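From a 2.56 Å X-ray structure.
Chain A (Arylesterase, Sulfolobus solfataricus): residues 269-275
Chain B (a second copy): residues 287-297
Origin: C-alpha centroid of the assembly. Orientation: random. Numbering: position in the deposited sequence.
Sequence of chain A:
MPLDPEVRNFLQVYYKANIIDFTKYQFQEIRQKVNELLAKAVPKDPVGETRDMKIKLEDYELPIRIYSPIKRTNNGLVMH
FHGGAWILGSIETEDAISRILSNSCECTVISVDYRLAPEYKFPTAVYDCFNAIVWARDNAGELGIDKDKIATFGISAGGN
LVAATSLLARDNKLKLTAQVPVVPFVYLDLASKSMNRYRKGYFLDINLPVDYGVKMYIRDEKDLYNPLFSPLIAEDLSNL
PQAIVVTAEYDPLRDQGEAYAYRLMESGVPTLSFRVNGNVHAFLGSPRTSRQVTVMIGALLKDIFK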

# COMPACT_ATOMS: atom_id res chain seq x y z
N VAL A 269 -4.33 18.26 -17.22
CA VAL A 269 -5.77 18.06 -17.37
C VAL A 269 -6.47 18.05 -16.01
O VAL A 269 -6.12 17.25 -15.15
N PRO A 270 -7.45 18.93 -15.80
CA PRO A 270 -8.21 18.87 -14.53
C PRO A 270 -8.98 17.51 -14.36
O PRO A 270 -9.75 17.09 -15.23
N THR A 271 -8.73 16.86 -13.23
CA THR A 271 -9.05 15.47 -12.99
C THR A 271 -9.48 15.28 -11.55
O THR A 271 -8.87 15.75 -10.63
N LEU A 272 -10.57 14.54 -11.40
CA LEU A 272 -10.97 13.96 -10.14
C LEU A 272 -10.76 12.47 -10.26
O LEU A 272 -11.00 11.87 -11.26
N SER A 273 -10.25 11.87 -9.23
CA SER A 273 -9.93 10.47 -9.18
C SER A 273 -10.27 10.00 -7.79
O SER A 273 -9.77 10.51 -6.79
N PHE A 274 -11.15 9.04 -7.68
CA PHE A 274 -11.44 8.50 -6.36
C PHE A 274 -11.53 7.01 -6.43
O PHE A 274 -11.78 6.47 -7.49
N ARG A 275 -11.26 6.36 -5.31
CA ARG A 275 -11.26 4.92 -5.18
C ARG A 275 -12.42 4.52 -4.26
O ARG A 275 -12.53 5.03 -3.14
N PRO B 287 -9.51 23.86 -4.58
CA PRO B 287 -10.87 24.21 -4.34
C PRO B 287 -11.85 23.53 -5.30
O PRO B 287 -12.99 23.28 -4.94
N ARG B 288 -11.39 23.20 -6.51
CA ARG B 288 -12.20 22.49 -7.48
C ARG B 288 -12.55 21.12 -6.92
O ARG B 288 -13.72 20.68 -7.02
N THR B 289 -11.56 20.41 -6.37
CA THR B 289 -11.82 19.08 -5.82
C THR B 289 -12.72 19.14 -4.61
O THR B 289 -13.63 18.31 -4.44
N SER B 290 -12.48 20.12 -3.78
CA SER B 290 -13.26 20.29 -2.54
C SER B 290 -14.75 20.50 -2.89
O SER B 290 -15.63 20.01 -2.22
N ARG B 291 -14.98 21.26 -3.95
CA ARG B 291 -16.31 21.53 -4.42
C ARG B 291 -16.97 20.27 -4.99
O ARG B 291 -18.11 19.95 -4.61
N GLN B 292 -16.25 19.56 -5.85
CA GLN B 292 -16.76 18.33 -6.45
C GLN B 292 -17.11 17.25 -5.42
O GLN B 292 -18.13 16.57 -5.56
N VAL B 293 -16.29 17.13 -4.38
CA VAL B 293 -16.57 16.17 -3.31
C VAL B 293 -17.86 16.53 -2.58
O VAL B 293 -18.67 15.68 -2.25
N THR B 294 -18.05 17.81 -2.34
CA THR B 294 -19.22 18.27 -1.60
C THR B 294 -20.50 18.12 -2.44
O THR B 294 -21.56 17.84 -1.91
N VAL B 295 -20.37 18.30 -3.75
CA VAL B 295 -21.44 18.09 -4.68
C VAL B 295 -21.84 16.62 -4.72
O VAL B 295 -23.03 16.30 -4.74
N MET B 296 -20.85 15.74 -4.76
CA MET B 296 -21.13 14.31 -4.75
C MET B 296 -21.83 13.89 -3.47
O MET B 296 -22.81 13.14 -3.53
N ILE B 297 -21.34 14.37 -2.33
CA ILE B 297 -21.95 14.09 -1.06
C ILE B 297 -23.42 14.54 -1.03
O ILE B 297 -24.31 13.80 -0.55

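The most unusual feature of this contact is a helix arginine that works chiefly on the strand's backbone and on the loop proline just before the strand. Arg B288 starts toward chain A with chi1 and chi2 both t, then bends at chi3 (p), with chi4 at 73°, and its guanidinium lies with one face over Pro A270: Pro A270 CB lies 3.7 Å from Arg B288 NE. Thr A271 O lies at the edge of that group, near its plane, and accepts a weak hydrogen bond from Arg B288 NH1 (3.4 Å); Arg B288 NH1 also donates a weak one to Gln B292 OE1 (3.3 Å), one helical turn on. A flat, multi-donor cation suits both tasks.

Alternation along the strand sends Leu A272 and Phe A274 toward the helix, while Thr A271 (m) points away and bonds through OG1 to Val A269 O (2.8 Å). Leu A272, rotamer t,p, has the most surface covered by the other stretch: its CD1 meets Thr B289 CG2 at 3.7 Å, its CD2 meets Met B296 CE at 4.0 Å, and its CB lies 3.8 Å from Gln B292 OE1. A branched aliphatic end can thus touch two helix residues at once. Met B296 (m,t,m), long and flexible, also reaches Phe A274 (chi1 p), its SD 4.0 Å from Phe A274 CE1 in an oblique sulfur-aromatic contact.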

# COMPACT_ATOMS: atom_id res chain seq x y z
CB VAL A 269 -6.04 16.71 -18.09
CG1 VAL A 269 -7.53 16.46 -18.20
CG2 VAL A 269 -5.37 16.70 -19.47
CB PRO A 270 -9.18 20.05 -14.62
CG PRO A 270 -8.96 20.71 -15.92
CD PRO A 270 -7.99 19.92 -16.74
CB THR A 271 -7.81 14.56 -13.21
OG1 THR A 271 -7.29 14.74 -14.52
CG2 THR A 271 -8.14 13.11 -13.14
CB LEU A 272 -12.42 14.30 -9.84
CG LEU A 272 -12.95 13.81 -8.52
CD1 LEU A 272 -12.39 14.61 -7.35
CD2 LEU A 272 -14.49 13.88 -8.54
CB SER A 273 -8.45 10.25 -9.44
OG SER A 273 -8.09 8.89 -9.24
CB PHE A 274 -12.69 9.12 -5.70
CG PHE A 274 -13.93 8.99 -6.50
CD1 PHE A 274 -14.27 9.93 -7.44
CD2 PHE A 274 -14.80 7.93 -6.26
CE1 PHE A 274 -15.42 9.80 -8.18
CE2 PHE A 274 -15.95 7.78 -6.98
CZ PHE A 274 -16.26 8.70 -7.95
CB ARG A 275 -9.97 4.46 -4.56
CG ARG A 275 -9.90 2.95 -4.29
CD ARG A 275 -8.79 2.66 -3.25
NE ARG A 275 -7.44 2.87 -3.78
CZ ARG A 275 -6.36 2.35 -3.23
NH1 ARG A 275 -6.42 1.70 -2.10
NH2 ARG A 275 -5.21 2.43 -3.86
CB PRO B 287 -10.86 25.74 -4.52
CG PRO B 287 -9.60 26.09 -5.17
CD PRO B 287 -8.66 25.06 -4.68
CB ARG B 288 -11.47 22.34 -8.83
CG ARG B 288 -12.26 21.58 -9.87
CD ARG B 288 -11.54 21.39 -11.20
NE ARG B 288 -10.14 20.95 -11.11
CZ ARG B 288 -9.72 19.72 -10.77
NH1 ARG B 288 -10.58 18.73 -10.42
NH2 ARG B 288 -8.40 19.47 -10.78
CB THR B 289 -10.53 18.38 -5.41
OG1 THR B 289 -9.69 18.29 -6.53
CG2 THR B 289 -10.79 16.93 -4.92
CB SER B 290 -12.71 21.47 -1.76
OG SER B 290 -13.51 21.73 -0.66
CB ARG B 291 -16.27 22.62 -5.48
CG ARG B 291 -17.63 22.93 -6.04
CD ARG B 291 -17.63 24.27 -6.79
NE ARG B 291 -18.96 24.53 -7.30
CZ ARG B 291 -19.50 23.92 -8.36
NH1 ARG B 291 -18.79 23.00 -9.05
NH2 ARG B 291 -20.74 24.23 -8.75
CB GLN B 292 -15.79 17.81 -7.49
CG GLN B 292 -15.82 18.63 -8.77
CD GLN B 292 -14.85 18.13 -9.82
OE1 GLN B 292 -13.67 17.92 -9.56
NE2 GLN B 292 -15.32 18.02 -11.02
CB VAL B 293 -15.40 16.08 -2.31
CG1 VAL B 293 -15.77 15.29 -1.07
CG2 VAL B 293 -14.20 15.44 -3.00
CB THR B 294 -19.04 19.74 -1.16
OG1 THR B 294 -17.76 19.86 -0.53
CG2 THR B 294 -20.11 20.13 -0.18
CB VAL B 295 -21.06 18.59 -6.07
CG1 VAL B 295 -22.06 18.08 -7.13
CG2 VAL B 295 -21.04 20.10 -6.08
CB MET B 296 -19.83 13.54 -4.94
CG MET B 296 -19.29 13.63 -6.36
SD MET B 296 -17.86 12.56 -6.60
CE MET B 296 -16.69 13.09 -5.34
CB ILE B 297 -21.20 14.74 0.10
CG1 ILE B 297 -19.90 14.02 0.32
CG2 ILE B 297 -22.00 14.66 1.40
CD1 ILE B 297 -18.90 14.74 1.22